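Local coordinates for protein transcription regulator AmtR (Mycobacterium smegmatis, PDB 5E57) that probably binds DNA as a dimeric TetR-family transcription factor and takes part in nitrogen regulation, at residues Ala93-Tyr107 against Val156-Val169. Residues are numbered along the deposited sequence; the frame is centred on the assembly and turned at random.
Sequences ASQLCAGRWNLGALY and VESVINSRSDDAVV. With ACT (acetate ion), chain D.
Arg163 reaches across to the C-terminal end of helix 82-98, where its guanidinium donates to backbone carbonyls. NH1 of Arg163 bonds to Leu96 O at 2.8 Å, with the acceptor only 5° out of the guanidinium plane. NH2 of Arg163 reaches Gly99 O at 2.7 Å, less favourably: the donor stands above the carbonyl plane and the N-H...O angle is 136°; NH1 adds a weak bond to the same oxygen. A bend at chi3 turns the guanidinium back over Asn102, whose CA lies 4.0 Å above its centre. A further bond runs from Asn102 ND2 to Ile160 O, 2.9 Å; this carbonyl also accepts Ser164 N, from the opposite face.

The topology is that of a TetR-family regulator: helices 82-98 and 151-165, whose segments cross at -22°, belong to the ligand-binding domain, while Trp101 and Leu103 pack on helix 9-23 of the DNA-binding end.

Apolar contacts lie beside the polar ones. Val159 CG2 presses on Leu96 CB at 3.4 Å, tighter than usual for carbons. With CG2 anti to its own N, Ile160 directs that methyl at the Gly104-Ala105 peptide, 3.3 Å from Ala105 N.

Tyr107 OH donates to a bound acetate, probably from the crystallisation liquor, and also pairs with Thr63; Glu157 OE2, beside that acetate, is salt-bridged to Arg124.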
ATOM      1  N   ALA A  93       4.510  -0.887  12.279  1.00 19.00           N
ATOM      2  CA  ALA A  93       4.079  -2.059  11.495  1.00 17.39           C
ATOM      3  C   ALA A  93       3.380  -3.069  12.436  1.00 17.67           C
ATOM      4  O   ALA A  93       2.300  -3.662  12.080  1.00 19.75           O
ATOM      5  CB  ALA A  93       5.279  -2.669  10.826  1.00 17.62           C
ATOM      6  N   SER A  94       3.952  -3.281  13.613  1.00 19.26           N
ATOM      7  CA  SER A  94       3.251  -4.146  14.594  1.00 20.90           C
ATOM      8  C   SER A  94       1.846  -3.707  14.923  1.00 24.29           C
ATOM      9  O   SER A  94       0.882  -4.537  14.921  1.00 23.66           O
ATOM     10  CB  SER A  94       4.017  -4.260  15.873  1.00 21.33           C
ATOM     11  OG  SER A  94       5.357  -4.674  15.617  1.00 22.59           O
ATOM     12  N   GLN A  95       1.664  -2.419  15.223  1.00 23.28           N
ATOM     13  CA  GLN A  95       0.297  -1.933  15.526  1.00 22.73           C
ATOM     14  C   GLN A  95      -0.715  -2.092  14.355  1.00 24.42           C
ATOM     15  O   GLN A  95      -1.887  -2.461  14.569  1.00 23.94           O
ATOM     16  CB  GLN A  95       0.346  -0.468  15.949  1.00 26.45           C
ATOM     17  CG  GLN A  95       0.747  -0.324  17.419  1.00 34.45           C
ATOM     18  CD  GLN A  95       0.095   0.880  18.094  1.00 38.71           C
ATOM     19  OE1 GLN A  95       0.118   1.024  19.333  1.00 34.81           O
ATOM     20  NE2 GLN A  95      -0.490   1.760  17.275  1.00 39.99           N
ATOM     21  N   LEU A  96      -0.264  -1.817  13.136  1.00 21.95           N
ATOM     22  CA  LEU A  96      -1.091  -2.067  11.949  1.00 23.82           C
ATOM     23  C   LEU A  96      -1.372  -3.552  11.753  1.00 25.28           C
ATOM     24  O   LEU A  96      -2.419  -3.913  11.217  1.00 29.93           O
ATOM     25  CB  LEU A  96      -0.470  -1.502  10.680  1.00 22.44           C
ATOM     26  CG  LEU A  96      -0.308   0.026  10.584  1.00 21.73           C
ATOM     27  CD1 LEU A  96       0.367   0.452   9.292  1.00 21.60           C
ATOM     28  CD2 LEU A  96      -1.635   0.732  10.730  1.00 23.32           C
ATOM     29  N   CYS A  97      -0.453  -4.422  12.154  1.00 26.76           N
ATOM     30  CA  CYS A  97      -0.718  -5.872  12.082  1.00 28.81           C
ATOM     31  C   CYS A  97      -1.604  -6.332  13.207  1.00 27.54           C
ATOM     32  O   CYS A  97      -2.227  -7.376  13.081  1.00 24.73           O
ATOM     33  CB  CYS A  97       0.555  -6.701  12.144  1.00 26.27           C
ATOM     34  SG  CYS A  97       1.519  -6.505  10.673  1.00 29.26           S
ATOM     35  N   ALA A  98      -1.675  -5.592  14.299  1.00 29.21           N
ATOM     36  CA  ALA A  98      -2.321  -6.159  15.478  1.00 31.64           C
ATOM     37  C   ALA A  98      -3.778  -5.850  15.476  1.00 34.00           C
ATOM     38  O   ALA A  98      -4.522  -6.368  16.268  1.00 34.83           O
ATOM     39  CB  ALA A  98      -1.704  -5.641  16.758  1.00 32.48           C
ATOM     40  N   GLY A  99      -4.223  -4.991  14.608  1.00 32.21           N
ATOM     41  CA  GLY A  99      -5.632  -4.700  14.635  1.00 43.21           C
ATOM     42  C   GLY A  99      -6.504  -5.965  14.527  1.00 41.12           C
ATOM     43  O   GLY A  99      -6.197  -6.884  13.788  1.00 35.62           O
ATOM     44  N   ARG A 100      -7.602  -6.031  15.249  1.00 37.87           N
ATOM     45  CA  ARG A 100      -8.591  -7.033  14.893  1.00 38.52           C
ATOM     46  C   ARG A 100      -9.086  -6.867  13.410  1.00 32.64           C
ATOM     47  O   ARG A 100      -9.315  -7.833  12.710  1.00 34.16           O
ATOM     48  CB  ARG A 100      -9.753  -6.929  15.863  1.00 45.52           C
ATOM     49  CG  ARG A 100     -10.909  -7.829  15.484  1.00 46.97           C
ATOM     50  CD  ARG A 100     -10.604  -9.288  15.720  1.00 53.10           C
ATOM     51  NE  ARG A 100     -11.688 -10.145  15.232  1.00 61.48           N
ATOM     52  CZ  ARG A 100     -11.825 -10.566  13.976  1.00 61.02           C
ATOM     53  NH1 ARG A 100     -10.951 -10.198  13.038  1.00 66.23           N
ATOM     54  NH2 ARG A 100     -12.851 -11.351  13.654  1.00 60.77           N
ATOM     55  N   TRP A 101      -9.179  -5.624  12.934  1.00 27.49           N
ATOM     56  CA  TRP A 101      -9.699  -5.288  11.623  1.00 25.85           C
ATOM     57  C   TRP A 101      -8.684  -4.429  10.866  1.00 23.56           C
ATOM     58  O   TRP A 101      -7.893  -3.719  11.441  1.00 24.08           O
ATOM     59  CB  TRP A 101     -11.052  -4.548  11.728  1.00 25.97           C
ATOM     60  CG  TRP A 101     -12.059  -5.303  12.546  1.00 26.80           C
ATOM     61  CD1 TRP A 101     -12.490  -4.999  13.786  1.00 26.37           C
ATOM     62  CD2 TRP A 101     -12.712  -6.511  12.177  1.00 26.92           C
ATOM     63  NE1 TRP A 101     -13.427  -5.890  14.189  1.00 28.47           N
ATOM     64  CE2 TRP A 101     -13.562  -6.860  13.237  1.00 26.16           C
ATOM     65  CE3 TRP A 101     -12.675  -7.317  11.034  1.00 27.91           C
ATOM     66  CZ2 TRP A 101     -14.374  -8.011  13.220  1.00 29.31           C
ATOM     67  CZ3 TRP A 101     -13.486  -8.458  10.993  1.00 31.19           C
ATOM     68  CH2 TRP A 101     -14.318  -8.812  12.101  1.00 31.78           C
ATOM     69  N   ASN A 102      -8.687  -4.521   9.555  1.00 21.54           N
ATOM     70  CA  ASN A 102      -7.640  -3.868   8.777  1.00 24.01           C
ATOM     71  C   ASN A 102      -7.971  -2.397   8.488  1.00 21.12           C
ATOM     72  O   ASN A 102      -8.194  -2.013   7.348  1.00 20.71           O
ATOM     73  CB  ASN A 102      -7.401  -4.679   7.470  1.00 24.61           C
ATOM     74  CG  ASN A 102      -6.193  -4.199   6.681  1.00 24.45           C
ATOM     75  OD1 ASN A 102      -5.259  -3.631   7.240  1.00 25.80           O
ATOM     76  ND2 ASN A 102      -6.193  -4.471   5.375  1.00 24.01           N
ATOM     77  N   LEU A 103      -7.946  -1.559   9.526  1.00 21.45           N
ATOM     78  CA  LEU A 103      -8.454  -0.143   9.409  1.00 22.05           C
ATOM     79  C   LEU A 103      -7.653   0.687   8.438  1.00 21.18           C
ATOM     80  O   LEU A 103      -8.154   1.566   7.819  1.00 20.29           O
ATOM     81  CB  LEU A 103      -8.458   0.556  10.755  1.00 24.95           C
ATOM     82  CG  LEU A 103      -9.373  -0.112  11.803  1.00 24.71           C
ATOM     83  CD1 LEU A 103      -9.015   0.383  13.211  1.00 29.64           C
ATOM     84  CD2 LEU A 103     -10.848   0.067  11.423  1.00 25.22           C
ATOM     85  N   GLY A 104      -6.383   0.365   8.232  1.00 21.86           N
ATOM     86  CA  GLY A 104      -5.596   1.151   7.301  1.00 21.17           C
ATOM     87  C   GLY A 104      -6.096   1.030   5.898  1.00 20.18           C
ATOM     88  O   GLY A 104      -5.733   1.830   5.016  1.00 20.95           O
ATOM     89  N   ALA A 105      -6.899  -0.011   5.648  1.00 21.13           N
ATOM     90  CA  ALA A 105      -7.498  -0.172   4.368  1.00 23.82           C
ATOM     91  C   ALA A 105      -8.445   0.979   4.091  1.00 25.87           C
ATOM     92  O   ALA A 105      -8.783   1.191   2.949  1.00 32.76           O
ATOM     93  CB  ALA A 105      -8.290  -1.466   4.292  1.00 25.19           C
ATOM     94  N   LEU A 106      -8.862   1.718   5.115  1.00 22.78           N
ATOM     95  CA  LEU A 106      -9.816   2.830   4.861  1.00 21.98           C
ATOM     96  C   LEU A 106      -9.103   4.152   4.395  1.00 25.53           C
ATOM     97  O   LEU A 106      -9.757   5.104   3.975  1.00 23.72           O
ATOM     98  CB  LEU A 106     -10.623   3.056   6.134  1.00 21.82           C
ATOM     99  CG  LEU A 106     -11.429   1.856   6.661  1.00 22.05           C
ATOM    100  CD1 LEU A 106     -11.949   2.234   8.039  1.00 26.28           C
ATOM    101  CD2 LEU A 106     -12.558   1.439   5.710  1.00 20.99           C
ATOM    102  N   TYR A 107      -7.774   4.188   4.433  1.00 22.42           N
ATOM    103  CA  TYR A 107      -7.016   5.419   4.108  1.00 23.48           C
ATOM    104  C   TYR A 107      -7.298   5.904   2.724  1.00 23.89           C
ATOM    105  O   TYR A 107      -7.154   7.049   2.461  1.00 21.50           O
ATOM    106  CB  TYR A 107      -5.511   5.181   4.228  1.00 23.17           C
ATOM    107  CG  TYR A 107      -4.968   4.969   5.642  1.00 22.63           C
ATOM    108  CD1 TYR A 107      -5.707   5.263   6.772  1.00 22.83           C
ATOM    109  CD2 TYR A 107      -3.670   4.568   5.829  1.00 22.09           C
ATOM    110  CE1 TYR A 107      -5.178   5.095   8.058  1.00 22.54           C
ATOM    111  CE2 TYR A 107      -3.140   4.426   7.099  1.00 23.27           C
ATOM    112  CZ  TYR A 107      -3.902   4.710   8.191  1.00 21.13           C
ATOM    113  OH  TYR A 107      -3.373   4.555   9.413  1.00 20.55           O
ATOM    114  N   VAL A 156       6.013   0.338   5.653  1.00 19.97           N
ATOM    115  CA  VAL A 156       5.176   0.101   6.840  1.00 18.20           C
ATOM    116  C   VAL A 156       3.710  -0.001   6.519  1.00 18.63           C
ATOM    117  O   VAL A 156       2.981  -0.926   7.035  1.00 18.74           O
ATOM    118  CB  VAL A 156       5.367   1.226   7.882  1.00 19.09           C
ATOM    119  CG1 VAL A 156       4.322   1.191   8.967  1.00 19.71           C
ATOM    120  CG2 VAL A 156       6.771   1.200   8.432  1.00 18.74           C
ATOM    121  N   GLU A 157       3.249   0.912   5.663  1.00 17.79           N
ATOM    122  CA  GLU A 157       1.858   0.911   5.234  1.00 18.92           C
ATOM    123  C   GLU A 157       1.537  -0.298   4.352  1.00 16.70           C
ATOM    124  O   GLU A 157       0.384  -0.713   4.274  1.00 16.20           O
ATOM    125  CB  GLU A 157       1.463   2.279   4.558  1.00 18.63           C
ATOM    126  CG  GLU A 157       1.391   3.390   5.653  1.00 18.81           C
ATOM    127  CD  GLU A 157       0.423   4.505   5.345  1.00 20.40           C
ATOM    128  OE1 GLU A 157       0.138   4.685   4.145  1.00 22.28           O
ATOM    129  OE2 GLU A 157      -0.007   5.237   6.307  1.00 23.89           O
ATOM    130  N   SER A 158       2.549  -0.912   3.755  1.00 15.59           N
ATOM    131  CA  SER A 158       2.287  -2.109   2.960  1.00 16.97           C
ATOM    132  C   SER A 158       1.710  -3.245   3.765  1.00 18.26           C
ATOM    133  O   SER A 158       1.081  -4.172   3.224  1.00 20.75           O
ATOM    134  CB  SER A 158       3.509  -2.562   2.177  1.00 19.16           C
ATOM    135  OG  SER A 158       4.348  -3.338   2.956  1.00 20.55           O
ATOM    136  N   VAL A 159       1.832  -3.207   5.067  1.00 19.60           N
ATOM    137  CA  VAL A 159       1.234  -4.335   5.857  1.00 22.48           C
ATOM    138  C   VAL A 159      -0.310  -4.398   5.699  1.00 23.35           C
ATOM    139  O   VAL A 159      -0.927  -5.470   5.841  1.00 22.51           O
ATOM    140  CB  VAL A 159       1.726  -4.378   7.326  1.00 22.68           C
ATOM    141  CG1 VAL A 159       3.226  -4.227   7.404  1.00 24.45           C
ATOM    142  CG2 VAL A 159       1.055  -3.327   8.197  1.00 26.89           C
ATOM    143  N   ILE A 160      -0.892  -3.232   5.424  1.00 20.34           N
ATOM    144  CA  ILE A 160      -2.315  -3.087   5.176  1.00 22.65           C
ATOM    145  C   ILE A 160      -2.691  -3.913   3.925  1.00 20.46           C
ATOM    146  O   ILE A 160      -3.620  -4.718   3.981  1.00 19.80           O
ATOM    147  CB  ILE A 160      -2.740  -1.648   4.950  1.00 21.64           C
ATOM    148  CG1 ILE A 160      -2.583  -0.759   6.185  1.00 24.36           C
ATOM    149  CG2 ILE A 160      -4.208  -1.591   4.494  1.00 23.24           C
ATOM    150  CD1 ILE A 160      -2.368   0.718   5.788  1.00 28.02           C
ATOM    151  N   ASN A 161      -1.917  -3.772   2.877  1.00 20.50           N
ATOM    152  CA  ASN A 161      -2.095  -4.589   1.684  1.00 21.71           C
ATOM    153  C   ASN A 161      -1.855  -6.087   1.961  1.00 22.64           C
ATOM    154  O   ASN A 161      -2.563  -6.923   1.429  1.00 23.29           O
ATOM    155  CB  ASN A 161      -1.169  -4.123   0.586  1.00 23.67           C
ATOM    156  CG  ASN A 161      -1.341  -2.637   0.267  1.00 25.71           C
ATOM    157  OD1 ASN A 161      -1.906  -2.270  -0.760  1.00 27.13           O
ATOM    158  ND2 ASN A 161      -0.853  -1.775   1.163  1.00 22.92           N
ATOM    159  N   SER A 162      -0.866  -6.436   2.789  1.00 23.54           N
ATOM    160  CA  SER A 162      -0.609  -7.855   3.160  1.00 26.02           C
ATOM    161  C   SER A 162      -1.800  -8.470   3.883  1.00 27.02           C
ATOM    162  O   SER A 162      -2.199  -9.593   3.582  1.00 23.41           O
ATOM    163  CB  SER A 162       0.635  -8.022   4.036  1.00 25.36           C
ATOM    164  OG  SER A 162       1.803  -7.567   3.381  1.00 25.25           O
ATOM    165  N   ARG A 163      -2.376  -7.720   4.828  1.00 24.47           N
ATOM    166  CA  ARG A 163      -3.555  -8.179   5.566  1.00 25.56           C
ATOM    167  C   ARG A 163      -4.784  -8.448   4.667  1.00 26.06           C
ATOM    168  O   ARG A 163      -5.613  -9.311   4.957  1.00 23.23           O
ATOM    169  CB  ARG A 163      -3.939  -7.143   6.621  1.00 26.65           C
ATOM    170  CG  ARG A 163      -3.059  -7.179   7.827  1.00 26.74           C
ATOM    171  CD  ARG A 163      -3.594  -6.274   8.915  1.00 28.60           C
ATOM    172  NE  ARG A 163      -4.820  -6.809   9.494  1.00 25.40           N
ATOM    173  CZ  ARG A 163      -5.281  -6.481  10.681  1.00 27.31           C
ATOM    174  NH1 ARG A 163      -4.598  -5.601  11.456  1.00 26.35           N
ATOM    175  NH2 ARG A 163      -6.431  -7.039  11.122  1.00 24.38           N
ATOM    176  N   SER A 164      -4.889  -7.651   3.609  1.00 22.14           N
ATOM    177  CA  SER A 164      -5.944  -7.747   2.698  1.00 24.83           C
ATOM    178  C   SER A 164      -5.783  -9.000   1.851  1.00 25.41           C
ATOM    179  O   SER A 164      -6.763  -9.647   1.544  1.00 23.82           O
ATOM    180  CB  SER A 164      -5.896  -6.563   1.756  1.00 24.51           C
ATOM    181  OG  SER A 164      -7.046  -6.546   0.956  1.00 26.23           O
ATOM    182  N   ASP A 165      -4.556  -9.260   1.429  1.00 22.33           N
ATOM    183  CA  ASP A 165      -4.261 -10.427   0.585  1.00 24.61           C
ATOM    184  C   ASP A 165      -4.284 -11.740   1.396  1.00 29.48           C
ATOM    185  O   ASP A 165      -4.725 -12.767   0.885  1.00 28.56           O
ATOM    186  CB  ASP A 165      -2.896 -10.265  -0.065  1.00 23.20           C
ATOM    187  CG  ASP A 165      -2.862  -9.171  -1.116  1.00 24.56           C
ATOM    188  OD1 ASP A 165      -3.925  -8.830  -1.576  1.00 26.37           O
ATOM    189  OD2 ASP A 165      -1.779  -8.719  -1.588  1.00 22.52           O
ATOM    190  N   ASP A 166      -3.809 -11.705   2.637  1.00 28.58           N
ATOM    191  CA  ASP A 166      -3.554 -12.898   3.432  1.00 31.61           C
ATOM    192  C   ASP A 166      -4.375 -13.098   4.694  1.00 31.76           C
ATOM    193  O   ASP A 166      -4.635 -12.186   5.481  1.00 38.96           O
ATOM    194  CB  ASP A 166      -2.114 -12.882   3.832  1.00 31.78           C
ATOM    195  CG  ASP A 166      -1.245 -13.075   2.688  1.00 35.48           C
ATOM    196  OD1 ASP A 166      -1.775 -13.571   1.692  1.00 36.75           O
ATOM    197  OD2 ASP A 166      -0.077 -12.674   2.717  1.00 34.61           O
ATOM    198  N   ALA A 167      -4.741 -14.350   4.884  1.00 39.20           N
ATOM    199  CA  ALA A 167      -5.487 -14.789   6.046  1.00 43.00           C
ATOM    200  C   ALA A 167      -4.606 -14.666   7.269  1.00 43.91           C
ATOM    201  O   ALA A 167      -5.002 -14.066   8.281  1.00 41.55           O
ATOM    202  CB  ALA A 167      -5.888 -16.251   5.845  1.00 47.13           C
ATOM    203  N   VAL A 168      -3.400 -15.222   7.139  1.00 42.41           N
ATOM    204  CA  VAL A 168      -2.385 -15.233   8.209  1.00 44.50           C
ATOM    205  C   VAL A 168      -1.196 -14.348   7.811  1.00 39.77           C
ATOM    206  O   VAL A 168      -0.342 -14.710   6.965  1.00 35.99           O
ATOM    207  CB  VAL A 168      -1.840 -16.664   8.528  1.00 44.03           C
ATOM    208  N   VAL A 169      -1.127 -13.186   8.440  1.00 33.57           N
ATOM    209  CA  VAL A 169       0.115 -12.409   8.371  1.00 35.19           C
ATOM    210  C   VAL A 169       1.069 -12.877   9.537  1.00 32.78           C
ATOM    211  O   VAL A 169       0.770 -12.654  10.727  1.00 32.75           O
ATOM    212  CB  VAL A 169      -0.218 -10.890   8.348  1.00 31.14           C
ATOM    213  CG1 VAL A 169       1.049 -10.049   8.387  1.00 30.85           C
ATOM    214  CG2 VAL A 169      -1.055 -10.580   7.074  1.00 32.73           C
TER
HETATM  215  C   ACT D 301       0.446   4.648   9.803  1.00 37.94           C
HETATM  216  O   ACT D 301      -0.603   4.959   9.278  1.00 30.88           O
HETATM  217  OXT ACT D 301       1.466   4.634   9.056  1.00 48.10           O
HETATM  218  CH3 ACT D 301       0.432   4.306  11.299  1.00 28.36           C